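PDB 5IRB: RTX-adhesin from Marinomonas primoryensis, which forms part of a 1.5-MDa adhesin that binds its Antarctic bacterium to diatoms and ice, this calcium-binding piece probably contributing to retention at the cell surface. Local coordinates for residues A112-N117 / F184-T189; D123-E128 / S204-D209; G138-D143 / K167-G172; M152-T157 / S176-D181; T210-G215 / G245-E250. All blocks are in the same frame, centred on the assembly; numbering follows the deposited sequence.

Contact 1: A112-N117 / F184-T189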
# COMPACT_ATOMS: atom_id res chain seq x y z
N ALA A 112 11.53 1.34 -5.48
CA ALA A 112 10.61 0.48 -4.74
C ALA A 112 9.19 0.96 -4.99
O ALA A 112 8.92 2.17 -4.95
CB ALA A 112 10.92 0.50 -3.27
N THR A 113 8.28 0.02 -5.23
CA THR A 113 6.88 0.39 -5.40
C THR A 113 6.05 -0.29 -4.31
O THR A 113 6.48 -1.27 -3.70
CB THR A 113 6.33 -0.01 -6.77
OG1 THR A 113 6.42 -1.43 -6.95
CG2 THR A 113 7.09 0.71 -7.91
N ILE A 114 4.82 0.20 -4.12
CA ILE A 114 3.88 -0.42 -3.18
C ILE A 114 2.46 -0.15 -3.69
O ILE A 114 2.18 0.91 -4.24
CB ILE A 114 4.08 0.11 -1.73
CG1 ILE A 114 3.13 -0.59 -0.74
CG2 ILE A 114 3.95 1.62 -1.69
CD1 ILE A 114 3.53 -0.41 0.72
N ARG A 115 1.61 -1.16 -3.61
CA ARG A 115 0.18 -0.95 -3.83
C ARG A 115 -0.62 -1.45 -2.61
O ARG A 115 -0.17 -2.34 -1.87
CB ARG A 115 -0.30 -1.64 -5.12
CG ARG A 115 -0.24 -3.16 -5.05
CD ARG A 115 -0.49 -3.83 -6.40
NE ARG A 115 -0.98 -5.20 -6.24
CZ ARG A 115 -0.36 -6.29 -6.71
NH1 ARG A 115 -0.90 -7.49 -6.50
NH2 ARG A 115 0.78 -6.20 -7.38
N VAL A 116 -1.79 -0.86 -2.42
CA VAL A 116 -2.72 -1.23 -1.36
C VAL A 116 -4.05 -1.67 -1.97
O VAL A 116 -4.62 -0.97 -2.81
CB VAL A 116 -2.95 -0.07 -0.38
CG1 VAL A 116 -3.92 -0.49 0.74
CG2 VAL A 116 -1.63 0.38 0.21
N ASN A 117 -4.49 -2.87 -1.57
CA ASN A 117 -5.75 -3.45 -2.00
C ASN A 117 -6.95 -2.66 -1.46
O ASN A 117 -6.81 -1.77 -0.62
CB ASN A 117 -5.84 -4.91 -1.53
CG ASN A 117 -4.73 -5.78 -2.09
OD1 ASN A 117 -4.41 -5.72 -3.28
ND2 ASN A 117 -4.14 -6.61 -1.23
N PHE A 184 -5.03 7.77 3.39
CA PHE A 184 -3.72 7.76 4.05
C PHE A 184 -2.58 7.22 3.19
O PHE A 184 -2.80 6.46 2.25
CB PHE A 184 -3.83 6.97 5.35
CG PHE A 184 -4.35 5.58 5.17
CD1 PHE A 184 -3.50 4.55 4.80
CD2 PHE A 184 -5.70 5.31 5.35
CE1 PHE A 184 -3.97 3.27 4.62
CE2 PHE A 184 -6.19 4.02 5.17
CZ PHE A 184 -5.32 3.00 4.80
N GLN A 185 -1.35 7.64 3.51
CA GLN A 185 -0.16 7.08 2.89
C GLN A 185 0.32 5.77 3.51
O GLN A 185 0.21 5.57 4.72
CB GLN A 185 0.98 8.07 2.91
CG GLN A 185 0.82 9.16 1.89
CD GLN A 185 2.11 9.42 1.15
OE1 GLN A 185 2.11 9.64 -0.06
NE2 GLN A 185 3.24 9.38 1.86
N VAL A 186 0.73 4.86 2.63
CA VAL A 186 1.40 3.62 2.98
C VAL A 186 2.79 3.60 2.36
O VAL A 186 2.93 3.90 1.17
CB VAL A 186 0.60 2.40 2.50
CG1 VAL A 186 1.26 1.13 2.93
CG2 VAL A 186 -0.82 2.46 3.09
N SER A 187 3.81 3.25 3.14
CA SER A 187 5.18 3.23 2.62
C SER A 187 5.90 1.93 2.85
O SER A 187 5.63 1.21 3.82
CB SER A 187 6.03 4.31 3.26
OG SER A 187 5.49 5.59 3.01
N VAL A 188 6.91 1.69 2.00
CA VAL A 188 7.79 0.56 2.16
C VAL A 188 9.19 1.15 2.17
O VAL A 188 9.53 1.97 1.33
CB VAL A 188 7.64 -0.52 1.03
CG1 VAL A 188 7.85 0.05 -0.38
CG2 VAL A 188 8.62 -1.66 1.28
N THR A 189 9.98 0.76 3.15
CA THR A 189 11.34 1.23 3.21
C THR A 189 12.30 0.05 3.33
O THR A 189 11.94 -1.01 3.83
CB THR A 189 11.52 2.18 4.40
OG1 THR A 189 11.23 1.46 5.59
CG2 THR A 189 10.52 3.34 4.31
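I114 reaches from strand 112-116 to V186 and V188 on strand 183-191, and no hydrogen bond accompanies this apolar contact. I114 CB sits 4.0 Å from V188 CG1. I114 CG2 lies 3.8 Å from the carbonyl oxygen V186 O. The longer branch starts with CG1 anti to the backbone N (chi1 -177°) and ends at I114 CD1, which meets V186 CG1 at 3.5 Å and also rests against the backbone carbon S187 C. The isoleucine and V186 cross at about a right angle, with the methyl tip CD1 against V186 CG1. Two residues on, V116 CG2 packs against V186 CG2 at 3.6 Å, and at the other end A112 CB makes a lighter contact with V188 CG1. Beta-branched residues suit these places because their methyls start at CB and fill space close to the backbone. W169 of strand 168-174 adds its indole to I114, V116 and V186. The two strand axes approach to 7.0 Å at 143°, too far apart for backbone pairing. Such face-to-face packing of strands from two sheets is the interior of a beta sandwich, here the middle domain of the chain.

Contact 2: D123-E128 / S204-D209. With CA (calcium ion), chain G; CA (calcium ion), chain D; CA (calcium ion), chain F.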
# COMPACT_ATOMS: atom_id res chain seq x y z
N ASP A 123 -14.38 -1.64 -0.79
CA ASP A 123 -13.64 -0.39 -0.59
C ASP A 123 -14.52 0.63 0.15
O ASP A 123 -14.30 1.85 0.06
CB ASP A 123 -13.13 0.17 -1.92
CG ASP A 123 -11.82 0.93 -1.77
OD1 ASP A 123 -11.00 0.62 -0.87
OD2 ASP A 123 -11.67 1.90 -2.54
N VAL A 124 -15.53 0.12 0.84
CA VAL A 124 -16.38 0.93 1.72
C VAL A 124 -16.39 0.37 3.16
O VAL A 124 -16.64 -0.83 3.39
CB VAL A 124 -17.83 1.00 1.17
CG1 VAL A 124 -18.72 1.81 2.09
CG2 VAL A 124 -17.81 1.60 -0.22
N VAL A 125 -16.15 1.24 4.13
CA VAL A 125 -16.22 0.81 5.52
C VAL A 125 -17.64 1.03 6.05
O VAL A 125 -18.05 2.17 6.26
CB VAL A 125 -15.23 1.56 6.42
CG1 VAL A 125 -15.42 1.14 7.87
CG2 VAL A 125 -13.78 1.25 5.98
N ASN A 126 -18.38 -0.05 6.26
CA ASN A 126 -19.74 0.10 6.79
C ASN A 126 -19.77 0.10 8.33
O ASN A 126 -18.72 -0.02 8.97
CB ASN A 126 -20.69 -0.97 6.22
CG ASN A 126 -20.43 -2.37 6.77
OD1 ASN A 126 -19.74 -2.56 7.78
ND2 ASN A 126 -21.03 -3.37 6.13
N ALA A 127 -20.98 0.19 8.89
CA ALA A 127 -21.15 0.29 10.34
C ALA A 127 -20.49 -0.86 11.10
O ALA A 127 -19.73 -0.65 12.04
CB ALA A 127 -22.66 0.37 10.69
N GLU A 128 -20.80 -2.08 10.69
CA GLU A 128 -20.25 -3.27 11.32
C GLU A 128 -18.74 -3.39 11.16
O GLU A 128 -18.04 -3.79 12.10
CB GLU A 128 -20.97 -4.49 10.76
CG GLU A 128 -20.23 -5.81 10.86
CD GLU A 128 -21.15 -6.99 10.52
OE1 GLU A 128 -22.22 -6.79 9.88
OE2 GLU A 128 -20.75 -8.14 10.83
N SER A 204 -3.70 5.25 -0.21
CA SER A 204 -4.90 4.44 -0.16
C SER A 204 -6.09 5.32 0.21
O SER A 204 -6.06 6.08 1.19
CB SER A 204 -4.75 3.30 0.84
OG SER A 204 -5.90 2.46 0.85
N THR A 205 -7.16 5.22 -0.57
CA THR A 205 -8.36 5.95 -0.23
C THR A 205 -9.51 4.95 -0.18
O THR A 205 -9.52 3.95 -0.92
CB THR A 205 -8.68 7.04 -1.23
OG1 THR A 205 -9.02 6.45 -2.49
CG2 THR A 205 -7.48 7.99 -1.39
N HIS A 206 -10.50 5.26 0.65
CA HIS A 206 -11.72 4.48 0.72
C HIS A 206 -12.86 5.41 1.12
O HIS A 206 -12.63 6.58 1.40
CB HIS A 206 -11.57 3.31 1.69
CG HIS A 206 -11.37 3.73 3.13
ND1 HIS A 206 -10.10 3.94 3.66
CD2 HIS A 206 -12.24 3.96 4.09
CE1 HIS A 206 -10.23 4.29 4.92
NE2 HIS A 206 -11.53 4.33 5.24
N THR A 207 -14.09 4.91 1.13
CA THR A 207 -15.20 5.74 1.60
C THR A 207 -15.80 5.12 2.85
O THR A 207 -15.64 3.92 3.11
CB THR A 207 -16.27 5.95 0.52
OG1 THR A 207 -16.88 4.70 0.16
CG2 THR A 207 -15.63 6.58 -0.71
N VAL A 208 -16.46 5.95 3.65
CA VAL A 208 -17.05 5.48 4.88
C VAL A 208 -18.57 5.71 4.81
O VAL A 208 -19.03 6.82 4.54
CB VAL A 208 -16.43 6.19 6.11
CG1 VAL A 208 -17.13 5.77 7.38
CG2 VAL A 208 -14.91 5.90 6.18
N ASP A 209 -19.32 4.64 5.01
CA ASP A 209 -20.79 4.67 4.98
C ASP A 209 -21.32 3.80 6.11
O ASP A 209 -21.37 2.58 5.97
CB ASP A 209 -21.34 4.17 3.64
CG ASP A 209 -22.86 4.38 3.51
OD1 ASP A 209 -23.52 4.59 4.55
OD2 ASP A 209 -23.38 4.31 2.37
CA CA G . -9.29 1.91 -2.17
CA CA D . -25.66 4.60 3.46
CA CA F . -17.17 -2.90 3.09
O HOH W 1 -14.87 3.65 -1.92
O HOH W 2 -25.48 6.70 3.74
O HOH W 3 -28.13 4.90 3.05
O HOH W 4 -25.77 4.71 1.12
O HOH W 5 -17.36 -4.80 2.56
O HOH W 6 -19.62 -2.38 2.73
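The carbonyl oxygen D123 O is gripped twice: T207 N donates to it at 3.2 Å, and water 1 donates at 2.7 Å while also reaching T207 OG1. Two further backbone bonds continue the pairing, V125 N to T207 O and D209 N to V125 O, giving parallel bridges V124-T207 and V125-V208. At the end of the pairing, N126 CA makes a short CA-H...O contact of 3.1 Å with D209 O. Three calcium ions are bound by residues of the two segments. Both carboxylate oxygens of D123 bind one ion, which T205 O also holds at 2.4 Å, so the metal bridges the two segments; D123 OD1 accepts a bond from I119 N as well. V124 O binds a second ion together with T120, D122 and E129. D209 grips a third with both oxygens, D209 CB lying 3.9 Å from V124 CG1. Aspartate fits such sites because one short side chain offers two oxygens sharing a negative charge. On the buried side V125 CG2 touches H206 CD2 at 3.6 Å, the valine and imidazole crossing obliquely. Strand 124-125 forms an outer edge of the mixed sheet, parallel to strand 197-208, whose other neighbour is strand 183-191, while H206 NE2 bonds to L178 O of helix 175-180.

Contact 3: G138-D143 / K167-G172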
# COMPACT_ATOMS: atom_id res chain seq x y z
N GLY A 138 -1.60 -5.55 0.65
CA GLY A 138 -1.07 -5.03 -0.59
C GLY A 138 0.12 -5.85 -1.01
O GLY A 138 0.32 -6.96 -0.50
N ARG A 139 0.90 -5.32 -1.95
CA ARG A 139 2.12 -5.99 -2.38
C ARG A 139 3.18 -4.91 -2.57
O ARG A 139 2.84 -3.74 -2.66
CB ARG A 139 1.86 -6.80 -3.65
CG ARG A 139 2.92 -7.87 -3.96
CD ARG A 139 2.79 -8.34 -5.40
NE ARG A 139 3.80 -9.32 -5.80
CZ ARG A 139 5.08 -9.02 -6.10
NH1 ARG A 139 5.51 -7.77 -6.01
NH2 ARG A 139 5.93 -9.99 -6.47
N VAL A 140 4.45 -5.29 -2.63
CA VAL A 140 5.50 -4.33 -2.98
C VAL A 140 6.15 -4.79 -4.29
O VAL A 140 5.99 -5.95 -4.69
CB VAL A 140 6.55 -4.16 -1.86
CG1 VAL A 140 5.91 -3.58 -0.60
CG2 VAL A 140 7.20 -5.48 -1.54
N GLY A 141 6.80 -3.88 -5.01
CA GLY A 141 7.39 -4.28 -6.28
C GLY A 141 8.76 -3.68 -6.55
O GLY A 141 9.32 -2.99 -5.70
N LEU A 142 9.24 -3.90 -7.77
CA LEU A 142 10.57 -3.51 -8.22
C LEU A 142 11.63 -4.01 -7.23
O LEU A 142 11.71 -5.21 -6.99
CB LEU A 142 10.65 -2.00 -8.42
CG LEU A 142 9.72 -1.50 -9.53
CD1 LEU A 142 10.01 -0.05 -9.89
CD2 LEU A 142 9.74 -2.39 -10.80
N ASP A 143 12.44 -3.11 -6.69
CA ASP A 143 13.55 -3.49 -5.81
C ASP A 143 13.19 -3.67 -4.34
O ASP A 143 14.06 -4.02 -3.55
CB ASP A 143 14.71 -2.48 -5.93
CG ASP A 143 15.37 -2.51 -7.31
OD1 ASP A 143 15.49 -3.62 -7.91
OD2 ASP A 143 15.70 -1.41 -7.82
N LYS A 167 6.36 -11.16 -1.25
CA LYS A 167 6.25 -9.70 -1.45
C LYS A 167 4.86 -9.12 -1.18
O LYS A 167 4.64 -7.93 -1.38
CB LYS A 167 6.73 -9.28 -2.85
CG LYS A 167 8.23 -9.59 -3.14
CD LYS A 167 8.75 -8.54 -4.12
CE LYS A 167 10.22 -8.67 -4.40
NZ LYS A 167 10.62 -7.68 -5.43
N THR A 168 3.93 -9.94 -0.71
CA THR A 168 2.71 -9.38 -0.15
C THR A 168 2.93 -8.97 1.30
O THR A 168 4.00 -9.23 1.88
CB THR A 168 1.53 -10.37 -0.22
OG1 THR A 168 1.80 -11.49 0.62
CG2 THR A 168 1.31 -10.83 -1.67
N TRP A 169 1.95 -8.25 1.84
CA TRP A 169 1.99 -7.81 3.22
C TRP A 169 0.55 -7.62 3.67
O TRP A 169 -0.30 -7.32 2.85
CB TRP A 169 2.80 -6.52 3.40
CG TRP A 169 2.35 -5.38 2.56
CD1 TRP A 169 2.84 -5.00 1.32
CD2 TRP A 169 1.29 -4.47 2.86
NE1 TRP A 169 2.16 -3.90 0.85
CE2 TRP A 169 1.17 -3.56 1.78
CE3 TRP A 169 0.40 -4.33 3.94
CZ2 TRP A 169 0.23 -2.53 1.74
CZ3 TRP A 169 -0.55 -3.31 3.91
CH2 TRP A 169 -0.63 -2.42 2.82
N SER A 170 0.29 -7.76 4.96
CA SER A 170 -1.02 -7.36 5.47
C SER A 170 -0.91 -7.03 6.93
O SER A 170 -0.01 -7.52 7.62
CB SER A 170 -2.06 -8.47 5.27
OG SER A 170 -1.72 -9.61 6.03
N VAL A 171 -1.83 -6.21 7.41
CA VAL A 171 -1.83 -5.85 8.82
C VAL A 171 -3.27 -5.52 9.25
O VAL A 171 -4.05 -4.92 8.49
CB VAL A 171 -0.87 -4.67 9.09
CG1 VAL A 171 -1.31 -3.42 8.36
CG2 VAL A 171 -0.74 -4.40 10.57
N GLY A 172 -3.62 -5.95 10.45
CA GLY A 172 -4.94 -5.70 11.02
C GLY A 172 -5.04 -4.27 11.52
O GLY A 172 -4.19 -3.81 12.27
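G138 and W169 form a hydrogen-bonded pair between antiparallel strands 133-142 and 168-174, in the three-stranded sheet of the domain's beta sandwich. Three backbone bonds join the segments. G138 N to W169 O and W169 N to G138 O close the first ring; V140 N then donates to K167 O at 2.9 Å. The neighbouring non-hydrogen-bonded pair, R139 with T168, brings its CA atoms within 4.1 Å.

Aromatic packing comes next. The CG of W169 lies between the backbone N and the carbonyl carbon (chi1 55°), and the indole folds back over G138, whose N stands 3.5 Å above the W169 ring plane, over its centre. G138 CA makes a CH-pi contact of 4.0 Å to the centroid of the W169 five-membered ring. Glycine suits this place because its bare backbone can meet the flat ring directly. V140 CG1 touches W169 CD1 at 3.9 Å.

On the other face of the sheet the packing involves the two long basic side chains. The R139 chain is extended from CG to NE, and R139 CG lies 3.1 Å from K167 O. As modelled, the guanidinium has K167 CB over the centre of one face, but its exact placement is doubtful. The K167 chain is extended beyond CG, and its ammonium K167 NZ hydrogen-bonds to the carbonyl oxygen A144 O.

Contact 4: M152-T157 / S176-D181. With CA (calcium ion), chain J.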
# COMPACT_ATOMS: atom_id res chain seq x y z
N MET A 152 2.13 2.76 7.98
CA MET A 152 1.02 3.63 7.63
C MET A 152 0.52 4.24 8.92
O MET A 152 0.59 3.60 9.97
CB MET A 152 -0.08 2.85 6.94
CG MET A 152 -0.66 1.74 7.80
SD MET A 152 -1.46 0.50 6.79
CE MET A 152 -0.01 -0.48 6.37
N THR A 153 0.06 5.48 8.86
CA THR A 153 -0.51 6.12 10.03
C THR A 153 -1.98 6.47 9.74
O THR A 153 -2.28 7.27 8.84
CB THR A 153 0.26 7.38 10.42
OG1 THR A 153 1.63 7.05 10.63
CG2 THR A 153 -0.29 7.96 11.71
N ILE A 154 -2.87 5.85 10.49
CA ILE A 154 -4.30 5.89 10.19
C ILE A 154 -5.03 6.43 11.40
O ILE A 154 -5.02 5.81 12.47
CB ILE A 154 -4.84 4.49 9.80
CG1 ILE A 154 -4.05 3.93 8.62
CG2 ILE A 154 -6.35 4.56 9.44
CD1 ILE A 154 -4.37 2.50 8.27
N ASN A 155 -5.64 7.60 11.23
CA ASN A 155 -6.28 8.32 12.32
C ASN A 155 -5.31 8.56 13.47
O ASN A 155 -5.67 8.45 14.64
CB ASN A 155 -7.50 7.54 12.82
CG ASN A 155 -8.42 8.37 13.69
OD1 ASN A 155 -8.54 9.58 13.48
ND2 ASN A 155 -9.06 7.74 14.66
N GLY A 156 -4.07 8.89 13.12
CA GLY A 156 -3.06 9.15 14.14
C GLY A 156 -2.38 7.92 14.70
O GLY A 156 -1.43 8.04 15.47
N THR A 157 -2.81 6.74 14.30
CA THR A 157 -2.19 5.53 14.83
C THR A 157 -1.29 4.90 13.79
O THR A 157 -1.72 4.61 12.66
CB THR A 157 -3.24 4.50 15.29
OG1 THR A 157 -3.97 5.02 16.40
CG2 THR A 157 -2.56 3.18 15.67
N SER A 176 -12.46 1.60 13.55
CA SER A 176 -12.77 2.96 13.95
C SER A 176 -11.74 3.97 13.44
O SER A 176 -12.10 5.10 13.14
CB SER A 176 -12.90 3.06 15.48
OG SER A 176 -11.89 2.32 16.13
N ASP A 177 -10.47 3.56 13.33
CA ASP A 177 -9.50 4.44 12.68
C ASP A 177 -9.86 4.62 11.21
O ASP A 177 -9.86 5.73 10.69
CB ASP A 177 -8.05 3.93 12.82
CG ASP A 177 -7.56 4.01 14.25
OD1 ASP A 177 -8.01 4.93 14.98
OD2 ASP A 177 -6.74 3.16 14.65
N LEU A 178 -10.17 3.52 10.55
CA LEU A 178 -10.53 3.57 9.14
C LEU A 178 -11.82 4.35 8.93
O LEU A 178 -11.98 5.01 7.91
CB LEU A 178 -10.64 2.16 8.55
CG LEU A 178 -9.28 1.44 8.39
CD1 LEU A 178 -9.43 -0.06 8.17
CD2 LEU A 178 -8.49 2.07 7.24
N ALA A 179 -12.75 4.26 9.88
CA ALA A 179 -13.98 5.06 9.82
C ALA A 179 -13.71 6.56 9.86
O ALA A 179 -14.51 7.36 9.36
CB ALA A 179 -14.94 4.67 10.95
N GLN A 180 -12.58 6.94 10.47
CA GLN A 180 -12.28 8.35 10.68
C GLN A 180 -11.21 8.92 9.77
O GLN A 180 -10.96 10.11 9.79
CB GLN A 180 -11.89 8.57 12.13
CG GLN A 180 -13.07 8.51 13.05
CD GLN A 180 -12.68 8.35 14.50
OE1 GLN A 180 -12.31 9.32 15.17
NE2 GLN A 180 -12.77 7.12 15.01
N ASP A 181 -10.56 8.07 8.98
CA ASP A 181 -9.45 8.50 8.15
C ASP A 181 -9.58 7.77 6.82
O ASP A 181 -9.13 6.63 6.70
CB ASP A 181 -8.10 8.15 8.83
CG ASP A 181 -6.90 8.79 8.14
OD1 ASP A 181 -7.07 9.44 7.09
OD2 ASP A 181 -5.77 8.61 8.64
CA CA J . -6.04 11.22 6.12
O HOH W 7 -3.33 9.21 10.57
O HOH W 8 -6.28 6.34 16.31
O HOH W 9 -10.32 9.04 17.40
O HOH W 10 -4.06 9.96 7.04
O HOH W 11 -8.01 11.39 4.80
O HOH W 12 -6.09 12.02 8.25
O HOH W 13 -4.67 12.45 4.58
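Residues I154 to T157 form a type I' turn, closed by I154 N to T157 O and T157 N to I154 O; the turn lies beside helix 175-180, with N155 CA 5.1 Å from D177 CA. N155 and G156 both take positive phi, a backbone that asparagine and glycine tolerate well. N155 N donates an almost straight bond of 2.8 Å to the anti lone pair of D181 OD2. The N155 side chain, CG anti to the backbone N (chi1 -165°), sends N155 ND2 to D177 OD1 at 3.0 Å, the acceptor nearly in the amide plane although amide and carboxylate are turned 60° apart. This is the two-residue beta hairpin of strands 149-154 and 157-162, at the edge of the sandwich sheet, docked on the helix that follows strand 168-174. The apolar part of the contact is I154 CG2, which packs on D177 CB at 3.8 Å and on L178 CD2 at 4.0 Å. The other oxygen of D177, OD2, bonds to Y159 OH, and water 8 joins D177 OD1 to N155 O and T157 OG1. D181 divides its two oxygens: OD2 serves the turn, taking bonds from waters 7 and 10 too, while D181 OD1 binds a calcium ion at 2.3 Å that S183 O and four waters also coordinate.

Contact 5: T210-G215 / G245-E250. With CA (calcium ion), chain D.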
# COMPACT_ATOMS: atom_id res chain seq x y z
N THR A 210 -21.71 4.42 7.22
CA THR A 210 -22.11 3.62 8.37
C THR A 210 -23.61 3.71 8.70
O THR A 210 -24.01 3.36 9.80
CB THR A 210 -21.34 4.02 9.62
OG1 THR A 210 -21.63 5.39 9.93
CG2 THR A 210 -19.82 3.83 9.41
N SER A 211 -24.44 4.19 7.78
CA SER A 211 -25.87 4.06 8.02
C SER A 211 -26.67 4.01 6.75
O SER A 211 -26.32 4.61 5.74
CB SER A 211 -26.40 5.19 8.91
OG SER A 211 -26.32 6.45 8.26
N ALA A 212 -27.76 3.24 6.84
CA ALA A 212 -28.78 3.18 5.82
C ALA A 212 -29.93 4.09 6.24
O ALA A 212 -30.04 4.44 7.42
CB ALA A 212 -29.26 1.74 5.62
N ASP A 213 -30.76 4.50 5.28
CA ASP A 213 -31.73 5.57 5.49
C ASP A 213 -33.18 5.06 5.47
O ASP A 213 -33.60 4.41 4.51
CB ASP A 213 -31.55 6.66 4.44
CG ASP A 213 -30.21 7.34 4.55
OD1 ASP A 213 -29.79 7.64 5.69
OD2 ASP A 213 -29.55 7.54 3.50
N ALA A 214 -33.91 5.33 6.53
CA ALA A 214 -35.33 4.97 6.61
C ALA A 214 -36.13 5.78 5.59
O ALA A 214 -35.76 6.91 5.25
CB ALA A 214 -35.86 5.21 8.01
N GLY A 215 -37.18 5.17 5.05
CA GLY A 215 -38.13 5.88 4.21
C GLY A 215 -39.42 6.18 4.95
O GLY A 215 -39.40 6.61 6.11
N GLY A 245 -39.14 5.63 -0.29
CA GLY A 245 -38.18 6.60 0.21
C GLY A 245 -36.95 5.97 0.84
O GLY A 245 -36.91 4.76 1.10
N GLY A 246 -35.94 6.80 1.12
CA GLY A 246 -34.73 6.30 1.75
C GLY A 246 -34.16 5.12 0.98
O GLY A 246 -34.12 5.15 -0.25
N ASP A 247 -33.75 4.08 1.69
CA ASP A 247 -33.22 2.88 1.06
C ASP A 247 -34.25 1.77 0.88
O ASP A 247 -33.89 0.64 0.55
CB ASP A 247 -32.05 2.35 1.88
CG ASP A 247 -30.83 3.20 1.72
OD1 ASP A 247 -30.55 3.63 0.58
OD2 ASP A 247 -30.20 3.49 2.75
N ILE A 248 -35.53 2.09 1.08
CA ILE A 248 -36.57 1.08 0.88
C ILE A 248 -36.57 0.65 -0.59
O ILE A 248 -36.48 1.48 -1.50
CB ILE A 248 -37.98 1.60 1.28
CG1 ILE A 248 -38.04 1.88 2.79
CG2 ILE A 248 -39.06 0.61 0.88
CD1 ILE A 248 -39.37 2.48 3.28
N ALA A 249 -36.67 -0.65 -0.83
CA ALA A 249 -36.60 -1.15 -2.20
C ALA A 249 -37.57 -2.29 -2.43
O ALA A 249 -37.92 -3.00 -1.49
CB ALA A 249 -35.18 -1.60 -2.50
N GLU A 250 -38.00 -2.47 -3.67
CA GLU A 250 -38.76 -3.65 -4.07
C GLU A 250 -38.11 -4.91 -3.52
O GLU A 250 -36.91 -5.08 -3.65
CB GLU A 250 -38.86 -3.77 -5.59
CG GLU A 250 -39.74 -4.93 -6.05
CD GLU A 250 -39.76 -5.08 -7.55
OE1 GLU A 250 -39.13 -4.26 -8.24
OE2 GLU A 250 -40.45 -6.01 -8.04
CA CA D . -25.66 4.60 3.46
O HOH W 3 -28.13 4.90 3.05
O HOH W 14 -30.94 6.69 0.76
O HOH W 2 -25.48 6.70 3.74
O HOH W 4 -25.77 4.71 1.12
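D213 and D247 exchange two hydrogen bonds, the tight part of this loop-to-loop contact. D213 N donates to D247 OD2 at 2.8 Å, on the anti side and 33° out of the carboxylate plane, and D247 N returns a bond to D213 O at 2.8 Å. D247 CG lies beside the backbone N, anti to the carbonyl carbon (chi1 -74°); D247 OD2 also touches A212 CB. Glycines make the close approach possible. G245 to I248 form a type II' turn with G246 at its second position, where phi is positive, and G246 CA packs directly on D213 O. G215 CA lies 3.5 Å from G245 O and 3.7 Å from I248 CD1, so bare backbone meets both the turn and a methyl tip.

The solvent side is looser. The carboxylate planes of D213 and D247 are turned only 16° apart, with D213 OD2 and D247 OD2 separated by 4.2 Å. Water 14 spans D213 OD2 and D247 OD1, and water 3 donates to D247 OD2 and weakly to D213 OD2. Water 3 is itself a ligand of a calcium ion held by S211 O at 2.4 Å and by D209 and D296. D247, and more weakly D213, are therefore second-shell groups, and the ion probably offsets their mutual repulsion, consistent with calcium stiffening the linker between the middle and last domains.

From the N terminus, the middle domain opens contact 1 at 112-117 and contact 2 at 123-128, then contact 3 at 138-143 and contact 4 at 152-157. Contact 3 closes first, at 167-172, and contact 4 at 176-181, so these two cross; both are nested within the larger loops that close at 184-189 (contact 1) and 204-209 (contact 2), which cross in turn. Contact 3 pairs two strands of the three-stranded sheet, contact 1 packs that sheet on the other, contact 4 ties a hairpin to the helix, and contact 2 adds the edge strand. Contact 5 follows in series, joining the interdomain linker to the last domain, and shares a calcium ion with contact 2.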